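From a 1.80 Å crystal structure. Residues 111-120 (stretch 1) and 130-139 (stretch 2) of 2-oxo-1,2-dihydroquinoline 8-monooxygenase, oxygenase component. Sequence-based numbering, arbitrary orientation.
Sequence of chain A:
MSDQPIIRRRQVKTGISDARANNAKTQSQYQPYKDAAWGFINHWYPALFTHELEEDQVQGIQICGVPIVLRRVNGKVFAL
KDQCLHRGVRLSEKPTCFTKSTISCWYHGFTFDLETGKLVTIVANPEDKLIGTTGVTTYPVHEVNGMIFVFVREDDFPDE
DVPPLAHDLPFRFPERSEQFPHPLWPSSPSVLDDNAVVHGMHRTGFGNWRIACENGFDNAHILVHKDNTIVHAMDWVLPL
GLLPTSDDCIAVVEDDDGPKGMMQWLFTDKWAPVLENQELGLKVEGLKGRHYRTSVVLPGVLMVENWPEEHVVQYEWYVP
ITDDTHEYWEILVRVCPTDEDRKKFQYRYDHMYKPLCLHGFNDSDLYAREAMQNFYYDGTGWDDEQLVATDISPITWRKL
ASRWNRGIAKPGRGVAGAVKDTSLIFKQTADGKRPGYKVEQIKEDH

Stretch 1 111-120: TFDLETGKLV
Stretch 2 130-139: LIGTTGVTTY

Leu119, Val136 and Thr138 cover the most surface in this contact, which buries 537 Å² in all. Stretch 1 is a hairpin: strand 111-113, a turn, then strand 119-120. Asp113 N donates to Lys118 O (3.0 Å) and Val120 N to Thr111 O (3.0 Å). A single beta bridge pairs Lys118 with Gly135, CA to CA 3.9 Å. The chains run antiparallel there: Gly117 CA lies 5.0 Å from Val136 CA.

Leu119 (phi/psi -76/103) bonds through its backbone at both ends. Leu119 N donates to Thr134 O (2.8 Å, 166°). Leu119 O accepts from Gly132 N (2.9 Å, 133°); Gly132 lies in the type II turn Leu130 to Thr133. The CA-to-CB bond of Leu119 (chi1 t, chi2 p) points toward stretch 2, with Leu119 CD2 4.0 Å from Leu130 CG.

Val136 (-101/159) N donates to Gly117 O (2.9 Å, 151°). Chi1 of -66° places Val136 CG1 over one face of the Phe112 ring, 4.1 Å from the centroid. Phe112 has chi1 -47° and chi2 90°. One water donates to both Val136 O and Thr116 O, 2.8 Å each.

The CA-to-CB bond of Thr138 (-109/148, chi1 p) points toward stretch 1. Thr138 CG2 packs 3.2 Å from Thr116 O and 3.6 Å from Gly117 N. Gly117 has phi/psi 83/-4; a CB there would clash with Val136 O. Gly135 is extended, -178/-176, and a CB would strike Gly117 O and Lys118 CA.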

# COMPACT_ATOMS: atom_id res chain seq x y z
N THR A 111 20.36 -11.45 25.52
CA THR A 111 19.95 -12.84 25.69
C THR A 111 18.87 -13.03 26.74
O THR A 111 18.95 -12.47 27.84
CB THR A 111 21.17 -13.71 26.04
OG1 THR A 111 22.20 -13.50 25.06
CG2 THR A 111 20.80 -15.17 26.04
N PHE A 112 17.86 -13.83 26.40
CA PHE A 112 16.75 -14.04 27.31
C PHE A 112 16.53 -15.49 27.72
O PHE A 112 16.77 -16.41 26.94
CB PHE A 112 15.46 -13.48 26.69
CG PHE A 112 15.62 -12.10 26.13
CD1 PHE A 112 16.00 -11.92 24.81
CD2 PHE A 112 15.46 -10.98 26.94
CE1 PHE A 112 16.22 -10.64 24.30
CE2 PHE A 112 15.67 -9.70 26.44
CZ PHE A 112 16.06 -9.53 25.12
N ASP A 113 16.07 -15.67 28.96
CA ASP A 113 15.80 -16.99 29.49
C ASP A 113 14.47 -17.48 28.93
O ASP A 113 13.46 -16.80 29.03
CB ASP A 113 15.72 -16.93 31.01
CG ASP A 113 15.55 -18.28 31.63
OD1 ASP A 113 16.31 -19.18 31.32
OD2 ASP A 113 14.66 -18.50 32.43
N LEU A 114 14.48 -18.66 28.32
CA LEU A 114 13.28 -19.22 27.72
C LEU A 114 12.12 -19.38 28.69
O LEU A 114 10.96 -19.22 28.31
CB LEU A 114 13.58 -20.58 27.10
CG LEU A 114 14.46 -20.56 25.85
CD1 LEU A 114 14.76 -22.00 25.43
CD2 LEU A 114 13.76 -19.82 24.73
N GLU A 115 12.42 -19.68 29.94
CA GLU A 115 11.39 -19.89 30.95
C GLU A 115 10.76 -18.63 31.52
O GLU A 115 9.54 -18.52 31.57
CB GLU A 115 11.95 -20.69 32.11
CG GLU A 115 10.93 -20.93 33.20
CD GLU A 115 10.39 -22.32 33.15
OE1 GLU A 115 11.20 -23.25 33.33
OE2 GLU A 115 9.18 -22.50 32.93
N THR A 116 11.59 -17.71 31.98
CA THR A 116 11.11 -16.50 32.61
C THR A 116 11.13 -15.28 31.73
O THR A 116 10.48 -14.29 32.04
CB THR A 116 11.95 -16.19 33.87
OG1 THR A 116 13.31 -15.89 33.50
CG2 THR A 116 11.95 -17.39 34.81
N GLY A 117 11.92 -15.34 30.66
CA GLY A 117 12.02 -14.22 29.74
C GLY A 117 13.00 -13.17 30.20
O GLY A 117 13.26 -12.20 29.48
N LYS A 118 13.57 -13.35 31.39
CA LYS A 118 14.53 -12.39 31.94
C LYS A 118 15.78 -12.19 31.08
O LYS A 118 16.27 -13.13 30.45
CB LYS A 118 14.96 -12.80 33.35
CG LYS A 118 15.90 -11.79 34.02
CD LYS A 118 16.37 -12.24 35.39
CE LYS A 118 17.38 -13.37 35.29
NZ LYS A 118 17.93 -13.74 36.64
N LEU A 119 16.29 -10.96 31.08
CA LEU A 119 17.51 -10.62 30.36
C LEU A 119 18.63 -11.20 31.21
O LEU A 119 18.98 -10.64 32.25
CB LEU A 119 17.66 -9.10 30.24
CG LEU A 119 18.93 -8.58 29.56
CD1 LEU A 119 19.01 -9.12 28.15
CD2 LEU A 119 18.94 -7.05 29.55
N VAL A 120 19.18 -12.33 30.78
CA VAL A 120 20.23 -12.98 31.56
C VAL A 120 21.65 -12.51 31.26
O VAL A 120 22.56 -12.72 32.06
CB VAL A 120 20.17 -14.51 31.39
CG1 VAL A 120 18.82 -15.02 31.86
CG2 VAL A 120 20.42 -14.89 29.95
N LEU A 130 22.03 -3.08 33.01
CA LEU A 130 20.68 -3.40 32.58
C LEU A 130 20.35 -4.86 32.79
O LEU A 130 19.21 -5.21 33.08
CB LEU A 130 20.47 -3.03 31.10
CG LEU A 130 19.04 -3.19 30.59
CD1 LEU A 130 18.15 -2.14 31.24
CD2 LEU A 130 19.01 -3.05 29.09
N ILE A 131 21.36 -5.71 32.65
CA ILE A 131 21.18 -7.15 32.80
C ILE A 131 20.47 -7.54 34.10
O ILE A 131 20.82 -7.08 35.18
CB ILE A 131 22.54 -7.87 32.72
CG1 ILE A 131 23.18 -7.61 31.34
CG2 ILE A 131 22.36 -9.38 32.95
CD1 ILE A 131 24.59 -8.15 31.20
N GLY A 132 19.44 -8.38 33.96
CA GLY A 132 18.67 -8.83 35.11
C GLY A 132 17.60 -7.88 35.61
O GLY A 132 16.74 -8.29 36.41
N THR A 133 17.61 -6.63 35.15
CA THR A 133 16.63 -5.64 35.60
C THR A 133 15.33 -5.64 34.79
O THR A 133 14.40 -4.90 35.10
CB THR A 133 17.21 -4.21 35.61
OG1 THR A 133 17.32 -3.72 34.27
CG2 THR A 133 18.59 -4.20 36.25
N THR A 134 15.27 -6.48 33.76
CA THR A 134 14.09 -6.57 32.92
C THR A 134 14.14 -7.83 32.04
O THR A 134 15.04 -8.67 32.18
CB THR A 134 13.94 -5.30 32.03
OG1 THR A 134 12.73 -5.37 31.27
CG2 THR A 134 15.13 -5.17 31.07
N GLY A 135 13.16 -7.97 31.16
CA GLY A 135 13.11 -9.12 30.27
C GLY A 135 11.93 -8.99 29.34
O GLY A 135 11.22 -7.98 29.35
N VAL A 136 11.71 -10.01 28.51
CA VAL A 136 10.58 -10.00 27.58
C VAL A 136 9.44 -10.84 28.12
O VAL A 136 9.64 -11.71 28.97
CB VAL A 136 10.98 -10.53 26.19
CG1 VAL A 136 11.97 -9.58 25.53
CG2 VAL A 136 11.57 -11.92 26.30
N THR A 137 8.24 -10.58 27.61
CA THR A 137 7.06 -11.31 28.05
C THR A 137 7.13 -12.80 27.69
O THR A 137 7.67 -13.18 26.64
CB THR A 137 5.78 -10.72 27.39
OG1 THR A 137 5.74 -9.31 27.62
CG2 THR A 137 4.52 -11.36 28.00
N THR A 138 6.59 -13.65 28.56
CA THR A 138 6.55 -15.08 28.31
C THR A 138 5.10 -15.46 28.02
O THR A 138 4.19 -14.85 28.56
CB THR A 138 7.01 -15.93 29.53
OG1 THR A 138 6.10 -15.72 30.62
CG2 THR A 138 8.42 -15.56 29.95
N TYR A 139 4.90 -16.45 27.18
CA TYR A 139 3.55 -16.90 26.86
C TYR A 139 3.42 -18.39 27.15
O TYR A 139 4.15 -19.22 26.60
CB TYR A 139 3.22 -16.61 25.39
CG TYR A 139 3.36 -15.15 25.06
CD1 TYR A 139 4.52 -14.65 24.49
CD2 TYR A 139 2.35 -14.25 25.40
CE1 TYR A 139 4.69 -13.29 24.28
CE2 TYR A 139 2.51 -12.88 25.19
CZ TYR A 139 3.68 -12.41 24.63
OH TYR A 139 3.83 -11.06 24.43
O HOH W 1 9.88 -11.62 31.74